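Local atomic coordinates of CYTH domain-containing protein (Pyrococcus horikoshii, PDB entry 2DC4), a protein that is of unknown function but probably acts on a phosphorylated substrate inside its barrel, as do the adenylyl cyclases and triphosphatases of the CYTH family. Residues I3-V9 / D122-V128; K17-L21 / R145-L149; F25-Q31 / K99-Y105; P41-R45 / I57-I62. All blocks are in the same frame, centred on the assembly; numbering follows the deposited sequence.

Interaction 1. Residues I3-V9 / D122-V128; sequences IEVKFRV and DFLDIEV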
# COMPACT_ATOMS: atom_id res chain seq x y z
N ILE A 3 19.29 -2.71 12.41
CA ILE A 3 19.97 -2.96 13.67
C ILE A 3 19.71 -1.77 14.59
O ILE A 3 20.02 -0.63 14.25
CB ILE A 3 21.49 -3.13 13.48
CG1 ILE A 3 21.77 -4.35 12.59
CG2 ILE A 3 22.17 -3.30 14.83
CD1 ILE A 3 21.26 -5.67 13.18
N GLU A 4 19.14 -2.04 15.76
CA GLU A 4 18.85 -0.97 16.68
C GLU A 4 18.65 -1.43 18.12
O GLU A 4 18.21 -2.55 18.37
CB GLU A 4 17.60 -0.23 16.21
CG GLU A 4 16.42 -1.14 15.92
CD GLU A 4 15.15 -0.36 15.60
OE1 GLU A 4 15.23 0.58 14.78
OE2 GLU A 4 14.09 -0.71 16.15
N VAL A 5 18.99 -0.55 19.05
CA VAL A 5 18.82 -0.82 20.47
C VAL A 5 17.97 0.31 21.03
O VAL A 5 18.20 1.48 20.73
CB VAL A 5 20.16 -0.87 21.21
CG1 VAL A 5 19.94 -1.21 22.67
CG2 VAL A 5 21.07 -1.90 20.55
N LYS A 6 16.98 -0.05 21.84
CA LYS A 6 16.07 0.92 22.44
C LYS A 6 16.41 1.12 23.91
O LYS A 6 16.73 0.16 24.61
CB LYS A 6 14.63 0.40 22.32
CG LYS A 6 13.56 1.38 22.82
CD LYS A 6 12.17 0.74 22.78
CE LYS A 6 11.78 0.32 21.38
NZ LYS A 6 10.43 -0.31 21.36
N PHE A 7 16.33 2.36 24.37
CA PHE A 7 16.63 2.70 25.76
C PHE A 7 15.52 3.52 26.40
O PHE A 7 14.93 4.39 25.76
CB PHE A 7 17.93 3.50 25.87
CG PHE A 7 19.14 2.81 25.30
CD1 PHE A 7 19.40 2.84 23.94
CD2 PHE A 7 20.02 2.13 26.14
CE1 PHE A 7 20.52 2.21 23.41
CE2 PHE A 7 21.15 1.50 25.62
CZ PHE A 7 21.40 1.54 24.26
N ARG A 8 15.23 3.24 27.67
CA ARG A 8 14.22 4.01 28.39
C ARG A 8 15.04 5.19 28.88
O ARG A 8 16.09 5.01 29.51
CB ARG A 8 13.67 3.19 29.56
CG ARG A 8 12.20 3.40 29.84
CD ARG A 8 11.61 2.19 30.56
NE ARG A 8 10.18 2.08 30.34
CZ ARG A 8 9.54 0.93 30.17
NH1 ARG A 8 10.20 -0.21 30.21
NH2 ARG A 8 8.23 0.92 29.95
N VAL A 9 14.58 6.41 28.60
CA VAL A 9 15.36 7.58 28.97
C VAL A 9 14.57 8.76 29.50
O VAL A 9 13.34 8.77 29.47
CB VAL A 9 16.12 8.13 27.75
CG1 VAL A 9 16.99 7.06 27.13
CG2 VAL A 9 15.11 8.66 26.73
N ASP A 122 9.13 7.82 27.51
CA ASP A 122 10.14 8.32 26.58
C ASP A 122 11.23 7.29 26.32
O ASP A 122 11.77 6.67 27.24
CB ASP A 122 10.76 9.61 27.13
CG ASP A 122 9.71 10.69 27.37
OD1 ASP A 122 8.85 10.88 26.50
OD2 ASP A 122 9.76 11.35 28.43
N PHE A 123 11.55 7.10 25.04
CA PHE A 123 12.55 6.12 24.65
C PHE A 123 13.46 6.67 23.58
O PHE A 123 13.09 7.57 22.83
CB PHE A 123 11.87 4.86 24.09
CG PHE A 123 10.89 4.22 25.03
CD1 PHE A 123 9.60 4.72 25.18
CD2 PHE A 123 11.28 3.12 25.79
CE1 PHE A 123 8.71 4.13 26.07
CE2 PHE A 123 10.40 2.53 26.69
CZ PHE A 123 9.11 3.03 26.83
N LEU A 124 14.67 6.13 23.53
CA LEU A 124 15.64 6.54 22.52
C LEU A 124 16.02 5.29 21.76
O LEU A 124 16.44 4.30 22.36
CB LEU A 124 16.91 7.14 23.15
CG LEU A 124 18.06 7.31 22.14
CD1 LEU A 124 17.73 8.43 21.16
CD2 LEU A 124 19.37 7.61 22.86
N ASP A 125 15.86 5.32 20.44
CA ASP A 125 16.27 4.19 19.63
C ASP A 125 17.56 4.63 18.96
O ASP A 125 17.62 5.72 18.38
CB ASP A 125 15.23 3.87 18.55
CG ASP A 125 14.05 3.08 19.09
OD1 ASP A 125 14.29 2.00 19.68
OD2 ASP A 125 12.90 3.51 18.91
N ILE A 126 18.60 3.82 19.06
CA ILE A 126 19.86 4.14 18.41
C ILE A 126 19.96 3.11 17.29
O ILE A 126 20.03 1.90 17.54
CB ILE A 126 21.07 4.01 19.36
CG1 ILE A 126 20.88 4.93 20.57
CG2 ILE A 126 22.35 4.38 18.60
CD1 ILE A 126 22.09 4.94 21.52
N GLU A 127 19.96 3.60 16.06
CA GLU A 127 19.99 2.76 14.87
C GLU A 127 21.28 2.95 14.07
O GLU A 127 21.83 4.04 13.97
CB GLU A 127 18.78 3.14 14.00
CG GLU A 127 17.49 2.49 14.49
CD GLU A 127 16.36 2.85 13.56
OE1 GLU A 127 16.57 2.83 12.35
OE2 GLU A 127 15.27 3.16 14.04
N VAL A 128 21.77 1.88 13.47
CA VAL A 128 22.98 1.98 12.67
C VAL A 128 22.79 1.22 11.37
O VAL A 128 22.03 0.25 11.30
CB VAL A 128 24.21 1.41 13.42
CG1 VAL A 128 24.03 -0.07 13.67
CG2 VAL A 128 25.48 1.66 12.62
O HOH W 1 19.19 -0.05 10.93

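Interaction 2. Residues K17-L21 / R145-L149; sequences KIEGL and RRLGL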
# COMPACT_ATOMS: atom_id res chain seq x y z
N LYS A 17 22.19 15.67 25.78
CA LYS A 17 23.40 14.89 25.51
C LYS A 17 23.62 14.65 24.03
O LYS A 17 24.73 14.80 23.52
CB LYS A 17 23.35 13.54 26.23
CG LYS A 17 23.48 13.61 27.74
CD LYS A 17 24.87 14.04 28.19
CE LYS A 17 25.90 12.93 28.03
NZ LYS A 17 27.19 13.29 28.69
N ILE A 18 22.56 14.28 23.32
CA ILE A 18 22.66 14.02 21.89
C ILE A 18 23.13 15.28 21.16
O ILE A 18 23.96 15.21 20.26
CB ILE A 18 21.31 13.55 21.32
CG1 ILE A 18 21.02 12.13 21.82
CG2 ILE A 18 21.32 13.58 19.79
CD1 ILE A 18 19.60 11.66 21.57
N GLU A 19 22.58 16.42 21.56
CA GLU A 19 22.96 17.69 20.95
C GLU A 19 24.39 18.06 21.32
O GLU A 19 25.14 18.58 20.50
CB GLU A 19 21.99 18.79 21.39
CG GLU A 19 20.68 18.77 20.61
CD GLU A 19 19.65 19.72 21.16
OE1 GLU A 19 20.01 20.86 21.51
OE2 GLU A 19 18.46 19.33 21.22
N GLY A 20 24.77 17.78 22.57
CA GLY A 20 26.11 18.08 23.02
C GLY A 20 27.12 17.21 22.28
O GLY A 20 28.31 17.52 22.23
N LEU A 21 26.64 16.12 21.71
CA LEU A 21 27.48 15.19 20.96
C LEU A 21 27.77 15.78 19.59
O LEU A 21 28.76 15.42 18.95
CB LEU A 21 26.75 13.85 20.82
CG LEU A 21 27.46 12.68 20.13
CD1 LEU A 21 28.80 12.47 20.81
CD2 LEU A 21 26.62 11.42 20.21
N ARG A 145 27.26 4.43 25.33
CA ARG A 145 28.11 4.74 26.48
C ARG A 145 28.55 6.20 26.47
O ARG A 145 28.73 6.82 27.53
CB ARG A 145 29.32 3.81 26.50
CG ARG A 145 28.95 2.33 26.60
CD ARG A 145 30.12 1.47 27.07
NE ARG A 145 31.25 1.48 26.15
CZ ARG A 145 31.36 0.71 25.08
NH1 ARG A 145 30.40 -0.16 24.77
NH2 ARG A 145 32.43 0.80 24.30
N ARG A 146 28.73 6.76 25.29
CA ARG A 146 29.13 8.16 25.21
C ARG A 146 27.98 9.04 25.70
O ARG A 146 28.19 10.17 26.12
CB ARG A 146 29.53 8.52 23.78
CG ARG A 146 30.08 9.93 23.68
CD ARG A 146 30.94 10.07 22.46
NE ARG A 146 31.45 11.43 22.32
CZ ARG A 146 32.23 11.81 21.32
NH1 ARG A 146 32.58 10.93 20.40
NH2 ARG A 146 32.66 13.06 21.24
N LEU A 147 26.77 8.50 25.63
CA LEU A 147 25.59 9.22 26.09
C LEU A 147 25.28 8.88 27.55
O LEU A 147 24.29 9.34 28.10
CB LEU A 147 24.37 8.88 25.22
CG LEU A 147 24.43 9.35 23.76
CD1 LEU A 147 23.28 8.72 22.98
CD2 LEU A 147 24.35 10.87 23.68
N GLY A 148 26.13 8.06 28.16
CA GLY A 148 25.92 7.69 29.55
C GLY A 148 24.88 6.61 29.78
O GLY A 148 24.39 6.44 30.89
N LEU A 149 24.53 5.89 28.72
CA LEU A 149 23.55 4.82 28.85
C LEU A 149 24.26 3.51 29.15
O LEU A 149 25.43 3.34 28.80
CB LEU A 149 22.76 4.70 27.54
CG LEU A 149 21.95 5.97 27.22
CD1 LEU A 149 21.43 5.91 25.80
CD2 LEU A 149 20.79 6.09 28.21

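Interaction 3. Residues F25-Q31 / K99-Y105; sequences FFGIEEQ and KKRRWIY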
# COMPACT_ATOMS: atom_id res chain seq x y z
N PHE A 25 20.31 17.71 13.89
CA PHE A 25 18.86 17.62 14.02
C PHE A 25 18.23 17.56 12.63
O PHE A 25 18.44 18.46 11.81
CB PHE A 25 18.31 18.82 14.79
CG PHE A 25 16.81 18.81 14.93
CD1 PHE A 25 16.18 17.81 15.65
CD2 PHE A 25 16.03 19.80 14.33
CE1 PHE A 25 14.79 17.79 15.78
CE2 PHE A 25 14.64 19.79 14.45
CZ PHE A 25 14.02 18.78 15.18
N PHE A 26 17.46 16.51 12.38
CA PHE A 26 16.81 16.33 11.09
C PHE A 26 15.39 16.88 11.09
O PHE A 26 14.98 17.55 10.14
CB PHE A 26 16.78 14.84 10.73
CG PHE A 26 16.01 14.55 9.48
CD1 PHE A 26 16.55 14.86 8.24
CD2 PHE A 26 14.74 14.00 9.55
CE1 PHE A 26 15.82 14.63 7.07
CE2 PHE A 26 13.99 13.77 8.40
CZ PHE A 26 14.54 14.09 7.15
N GLY A 27 14.64 16.57 12.14
CA GLY A 27 13.27 17.05 12.24
C GLY A 27 12.45 16.28 13.25
O GLY A 27 12.92 15.30 13.85
N ILE A 28 11.21 16.72 13.46
CA ILE A 28 10.28 16.08 14.38
C ILE A 28 9.15 15.47 13.57
O ILE A 28 8.66 16.09 12.62
CB ILE A 28 9.67 17.11 15.36
CG1 ILE A 28 10.76 17.70 16.25
CG2 ILE A 28 8.58 16.44 16.21
CD1 ILE A 28 10.28 18.85 17.12
N GLU A 29 8.76 14.25 13.91
CA GLU A 29 7.66 13.58 13.22
C GLU A 29 6.58 13.18 14.23
O GLU A 29 6.86 12.48 15.20
CB GLU A 29 8.15 12.32 12.49
CG GLU A 29 9.06 12.61 11.30
CD GLU A 29 9.47 11.36 10.53
OE1 GLU A 29 9.19 10.24 11.00
OE2 GLU A 29 10.08 11.50 9.44
N GLU A 30 5.36 13.65 14.00
CA GLU A 30 4.24 13.29 14.87
C GLU A 30 3.61 12.09 14.18
O GLU A 30 2.92 12.23 13.17
CB GLU A 30 3.25 14.45 14.97
CG GLU A 30 3.88 15.72 15.55
CD GLU A 30 2.88 16.83 15.76
OE1 GLU A 30 1.90 16.61 16.51
OE2 GLU A 30 3.07 17.93 15.20
N GLN A 31 3.86 10.91 14.74
CA GLN A 31 3.40 9.67 14.13
C GLN A 31 2.24 8.96 14.81
O GLN A 31 2.08 9.01 16.03
CB GLN A 31 4.58 8.68 14.05
CG GLN A 31 5.91 9.31 13.65
CD GLN A 31 7.03 8.30 13.65
OE1 GLN A 31 7.08 7.40 14.49
NE2 GLN A 31 7.96 8.44 12.70
N LYS A 99 1.00 6.13 19.23
CA LYS A 99 1.12 7.54 18.87
C LYS A 99 2.36 8.09 19.55
O LYS A 99 2.55 7.92 20.75
CB LYS A 99 -0.11 8.32 19.34
CG LYS A 99 -1.41 7.87 18.68
CD LYS A 99 -2.60 8.69 19.16
CE LYS A 99 -2.45 10.16 18.78
NZ LYS A 99 -2.35 10.35 17.31
N LYS A 100 3.21 8.76 18.77
CA LYS A 100 4.42 9.30 19.36
C LYS A 100 4.91 10.54 18.64
O LYS A 100 4.52 10.81 17.50
CB LYS A 100 5.52 8.24 19.33
CG LYS A 100 6.14 8.06 17.95
CD LYS A 100 7.35 7.12 17.99
CE LYS A 100 6.95 5.66 17.84
NZ LYS A 100 6.53 5.33 16.44
N ARG A 101 5.76 11.30 19.32
CA ARG A 101 6.37 12.48 18.73
C ARG A 101 7.85 12.09 18.70
O ARG A 101 8.45 11.84 19.74
CB ARG A 101 6.14 13.69 19.62
CG ARG A 101 6.33 15.02 18.92
CD ARG A 101 5.30 16.03 19.40
NE ARG A 101 5.25 17.22 18.55
CZ ARG A 101 6.14 18.21 18.59
NH1 ARG A 101 7.16 18.15 19.44
NH2 ARG A 101 6.01 19.25 17.79
N ARG A 102 8.42 12.02 17.50
CA ARG A 102 9.80 11.61 17.33
C ARG A 102 10.76 12.71 16.89
O ARG A 102 10.51 13.43 15.93
CB ARG A 102 9.86 10.46 16.32
CG ARG A 102 11.27 10.00 15.94
CD ARG A 102 11.21 8.84 14.95
NE ARG A 102 10.73 7.61 15.58
CZ ARG A 102 10.49 6.47 14.93
NH1 ARG A 102 10.67 6.39 13.62
NH2 ARG A 102 10.05 5.41 15.60
N TRP A 103 11.86 12.84 17.64
CA TRP A 103 12.92 13.80 17.35
C TRP A 103 14.02 12.97 16.68
O TRP A 103 14.53 12.02 17.27
CB TRP A 103 13.47 14.38 18.66
CG TRP A 103 12.75 15.59 19.13
CD1 TRP A 103 13.17 16.88 19.05
CD2 TRP A 103 11.48 15.63 19.78
NE1 TRP A 103 12.25 17.73 19.60
CE2 TRP A 103 11.19 16.98 20.06
CE3 TRP A 103 10.54 14.65 20.15
CZ2 TRP A 103 10.02 17.39 20.70
CZ3 TRP A 103 9.37 15.05 20.79
CH2 TRP A 103 9.12 16.41 21.05
N ILE A 104 14.37 13.33 15.45
CA ILE A 104 15.38 12.60 14.70
C ILE A 104 16.67 13.39 14.59
O ILE A 104 16.67 14.56 14.22
CB ILE A 104 14.87 12.28 13.26
CG1 ILE A 104 13.54 11.53 13.33
CG2 ILE A 104 15.92 11.45 12.50
CD1 ILE A 104 12.86 11.33 11.98
N TYR A 105 17.78 12.74 14.94
CA TYR A 105 19.12 13.34 14.86
C TYR A 105 20.00 12.35 14.10
O TYR A 105 19.78 11.15 14.16
CB TYR A 105 19.72 13.55 16.25
CG TYR A 105 19.00 14.57 17.09
CD1 TYR A 105 19.44 15.89 17.14
CD2 TYR A 105 17.90 14.21 17.86
CE1 TYR A 105 18.80 16.84 17.95
CE2 TYR A 105 17.26 15.13 18.67
CZ TYR A 105 17.71 16.44 18.72
OH TYR A 105 17.09 17.33 19.55
O HOH W 2 11.25 8.16 11.50

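Interaction 4. Residues P41-R45 / I57-I62; sequences PKLLR and ITYKEI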
# COMPACT_ATOMS: atom_id res chain seq x y z
N PRO A 41 7.16 -14.02 14.42
CA PRO A 41 7.53 -12.74 15.02
C PRO A 41 7.39 -11.60 14.01
O PRO A 41 8.29 -10.78 13.86
CB PRO A 41 8.98 -12.96 15.39
CG PRO A 41 9.48 -13.67 14.17
CD PRO A 41 8.35 -14.65 13.81
N LYS A 42 6.25 -11.56 13.31
CA LYS A 42 6.03 -10.54 12.30
C LYS A 42 5.18 -9.36 12.78
O LYS A 42 4.34 -9.50 13.67
CB LYS A 42 5.38 -11.18 11.07
CG LYS A 42 6.19 -12.35 10.52
CD LYS A 42 5.47 -13.06 9.40
CE LYS A 42 6.27 -14.26 8.92
NZ LYS A 42 7.62 -13.86 8.44
N LEU A 43 5.42 -8.20 12.17
CA LEU A 43 4.70 -6.96 12.50
C LEU A 43 4.17 -6.31 11.22
O LEU A 43 4.79 -6.41 10.17
CB LEU A 43 5.64 -5.97 13.18
CG LEU A 43 6.28 -6.34 14.52
CD1 LEU A 43 7.37 -5.32 14.85
CD2 LEU A 43 5.22 -6.36 15.60
N LEU A 44 3.02 -5.65 11.33
CA LEU A 44 2.43 -4.95 10.20
C LEU A 44 1.74 -3.70 10.72
O LEU A 44 0.95 -3.76 11.65
CB LEU A 44 1.39 -5.83 9.48
CG LEU A 44 0.65 -5.17 8.30
CD1 LEU A 44 1.64 -4.78 7.22
CD2 LEU A 44 -0.39 -6.14 7.76
N ARG A 45 2.04 -2.56 10.11
CA ARG A 45 1.40 -1.34 10.55
C ARG A 45 1.26 -0.34 9.42
O ARG A 45 1.97 -0.41 8.41
CB ARG A 45 2.20 -0.68 11.67
CG ARG A 45 3.49 -0.06 11.18
CD ARG A 45 4.35 0.55 12.27
NE ARG A 45 5.57 1.10 11.69
CZ ARG A 45 6.77 0.99 12.24
NH1 ARG A 45 6.92 0.36 13.40
NH2 ARG A 45 7.83 1.51 11.63
N ILE A 57 3.22 1.96 4.66
CA ILE A 57 2.79 0.64 5.08
C ILE A 57 4.14 0.04 5.45
O ILE A 57 5.10 0.16 4.68
CB ILE A 57 2.18 -0.21 3.96
CG1 ILE A 57 0.80 0.34 3.59
CG2 ILE A 57 2.09 -1.68 4.42
CD1 ILE A 57 0.07 -0.46 2.51
N THR A 58 4.23 -0.57 6.62
CA THR A 58 5.49 -1.18 7.04
C THR A 58 5.30 -2.60 7.56
O THR A 58 4.40 -2.87 8.36
CB THR A 58 6.18 -0.36 8.14
OG1 THR A 58 5.39 -0.42 9.33
CG2 THR A 58 6.36 1.09 7.73
N TYR A 59 6.16 -3.49 7.10
CA TYR A 59 6.16 -4.89 7.50
C TYR A 59 7.52 -5.17 8.11
O TYR A 59 8.54 -4.75 7.58
CB TYR A 59 5.97 -5.79 6.28
CG TYR A 59 6.20 -7.27 6.53
CD1 TYR A 59 5.18 -8.09 7.01
CD2 TYR A 59 7.45 -7.84 6.29
CE1 TYR A 59 5.40 -9.45 7.23
CE2 TYR A 59 7.68 -9.20 6.52
CZ TYR A 59 6.65 -10.00 6.98
OH TYR A 59 6.86 -11.35 7.19
N LYS A 60 7.53 -5.88 9.23
CA LYS A 60 8.78 -6.22 9.88
C LYS A 60 8.78 -7.65 10.38
O LYS A 60 7.75 -8.20 10.74
CB LYS A 60 9.06 -5.31 11.07
CG LYS A 60 9.37 -3.86 10.73
CD LYS A 60 9.85 -3.12 11.97
CE LYS A 60 10.17 -1.67 11.66
NZ LYS A 60 10.69 -0.94 12.86
N GLU A 61 9.96 -8.24 10.37
CA GLU A 61 10.14 -9.59 10.86
C GLU A 61 11.30 -9.54 11.84
O GLU A 61 12.41 -9.16 11.47
CB GLU A 61 10.46 -10.56 9.72
CG GLU A 61 10.88 -11.94 10.19
CD GLU A 61 10.93 -12.95 9.07
OE1 GLU A 61 11.62 -12.69 8.06
OE2 GLU A 61 10.27 -14.00 9.20
N ILE A 62 11.04 -9.90 13.10
CA ILE A 62 12.06 -9.91 14.13
C ILE A 62 13.02 -11.05 13.80
O ILE A 62 12.59 -12.17 13.54
CB ILE A 62 11.47 -10.20 15.52
CG1 ILE A 62 10.21 -9.37 15.76
CG2 ILE A 62 12.52 -9.92 16.59
CD1 ILE A 62 10.40 -7.89 15.62

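Interaction 1. Residues I3-V9 / D122-V128
Val5 and Ile126 form a hydrogen-bonded antiparallel pair: Ile126 N reaches Val5 O at 2.9 Å with a nearly straight bond (173°). The ladder continues through Phe7 and Leu124, and Val9 N closes it on Asp122 O; at the other end a water bridges Ile3 N and Val128 O. The apolar contacts lie on the face of Val5, Phe7, Leu124 and Ile126. Here Ile126 CD1 packs against Phe7 CE1 at 3.7 Å, and Trp141 meets the Phe7 ring edge-to-face; Val5 and Phe7 pack under helix 133-146 and Leu124 under helix 11-21. The polar residues Glu4, Lys6, Arg8, Asp125 and Glu127 share the other face with Phe123. Lys6 has CG anti to its backbone N (chi1 -176°), which lays CG alongside Asp125, 3.3 Å from OD1, before the chain bends at chi3; its NZ goes on to Lys157 O, while Asp125 OD2 is held by Tyr159 OH. Phe123 CE2 lies over one face of the Arg8 guanidinium, 3.7 Å from NE, the planes 51° apart, with Arg8 NH1 paired to Glu155. Glu2, Glu4 and Lys6 spell the ExExK signature of CYTH proteins, and these strands close the eight-stranded barrel, the tunnel fold of that family.

Interaction 2. Residues K17-L21 / R145-L149
The last turn of helix 11-21 comes alongside the end of helix 133-146, with Lys17 CA 6.1 Å from Leu147 CA, where the second helix finishes in a Schellman motif at Gly148. Its positive phi of 80° would jam a beta carbon against the carbonyl of Leu147, so glycine suits the turn, and Gly148 N bonds back to Arg145 O at 2.9 Å. The side-chain contact is van der Waals. Leu147 is its centre: the CD2 methyl touches Lys17 CB at 3.8 Å and Ile18 CG1 at 4.0 Å, and Leu21 CD2 lies 4.2 Å from the same methyl, the leucines meeting at about a right angle. With chi1 at -174° the Arg146 chain leaves on the side of its carbonyl and runs extended to NE, laying the guanidinium against Leu21. Leu21 CD1 sits over one face of that group, 3.2 Å from Arg146 NE, a tight approach, the methyl covering a flat cation that can still reach solvent. Lys17 suits its place, its aliphatic part near Leu147, its amine at the exposed border. Leu147 and Ile18 rest on Leu124, and Leu147 also on Phe112: two helix ends packed against the outer wall of a beta-barrel.

Interaction 3. Residues F25-Q31 / K99-Y105
Gln31 and Lys100 make the tight, buried part of this antiparallel pair. Lys100 NZ donates to Gln31 OE1 at 2.9 Å, nearly in line with the C=O (167°), while Gln31 NE2 bonds to Glu29 OE1 at 2.8 Å. An amide, donor and acceptor at once, suits this place between an amine and a carboxylate. Its OE1 also lies 3.6 Å above the centre of the Arg102 guanidinium, whose NH1 shares a water with Glu29 OE1 and whose NE bonds to Asn115. Packing is close on the other face too. Ile28 CG1 makes a CH-pi contact 3.7 Å from the centroid of the Trp103 five-membered ring, 13° off its normal, and Phe25 and Tyr105 complete an aromatic cluster, Phe25 CD1 over one face of the tyrosine ring. On the looser outer border Glu30 OE1 and Arg101 NE are 4.0 Å apart, a long salt bridge. At the far end of the ladder the exposed Phe26 lies along Ile104, which it and Gly27 both oppose in a classic beta bulge, the glycine's angles awkward for a beta carbon. Strand 94-107 is flanked by strand 110-117; Phe11 meets Trp103 edge-to-face, and Lys15 and Ile18 of helix 11-21 cover Tyr105.

Interaction 4. Residues P41-R45 / I57-I62
Lys42 NZ is gripped by two acceptors of the partner strand, Glu61 OE2 at 2.8 Å in a salt bridge and Tyr59 OH at 2.9 Å. The lysine chain is extended until its last bend (chi4 -58°), which turns the amine back between them; it meets the Glu61 carboxylate from above its plane. Its CD passes at the edge of the Tyr59 ring, so the aliphatic part packs while the amine bonds. The ladder begins at Pro41, whose O takes Ile62 N in an almost straight bond (177°), and its shortest rung joins Leu43 N to Lys60 O at 2.7 Å. Pro41, just before the strand and after a cis peptide, needs only its carbonyl for the ladder, and its ring lies against Ile62, CB to CB 3.7 Å. On the same face as Leu43, Arg45 runs past Thr58 toward Lys60; its NH1 bonds to Tyr35 OH, and Lys60 makes a cation-pi contact with Phe70. Leu44 and Tyr59, on the other face, rest on Leu86 of the second subunit. The chemistry thus splits this hairpin: one face helps join the dimer, while the cations of the other line the barrel interior, consistent with a pocket for an anionic substrate.

Interactions 1, 3 and 4 are antiparallel strand pairs of one closed barrel, whereas interaction 2 joins helix ends outside it, its centre about 19 Å from that of the chain. Interaction 1, with the most buried residues, is nearest the core; interaction 2 lies at the surface. Leu124 joins the two, packing on Ile18, Leu147 and Leu149, and Tyr105 of interaction 3 packs on Ile18. Interaction 4 lies across the chain from interaction 2, and alone touches the second subunit. Place sets chemistry: the strand pairs combine backbone ladders with charged interior faces, mixed with acids in the majority in interaction 1 and richer in cations in 3 and 4, while interaction 2 relies on apolar contact.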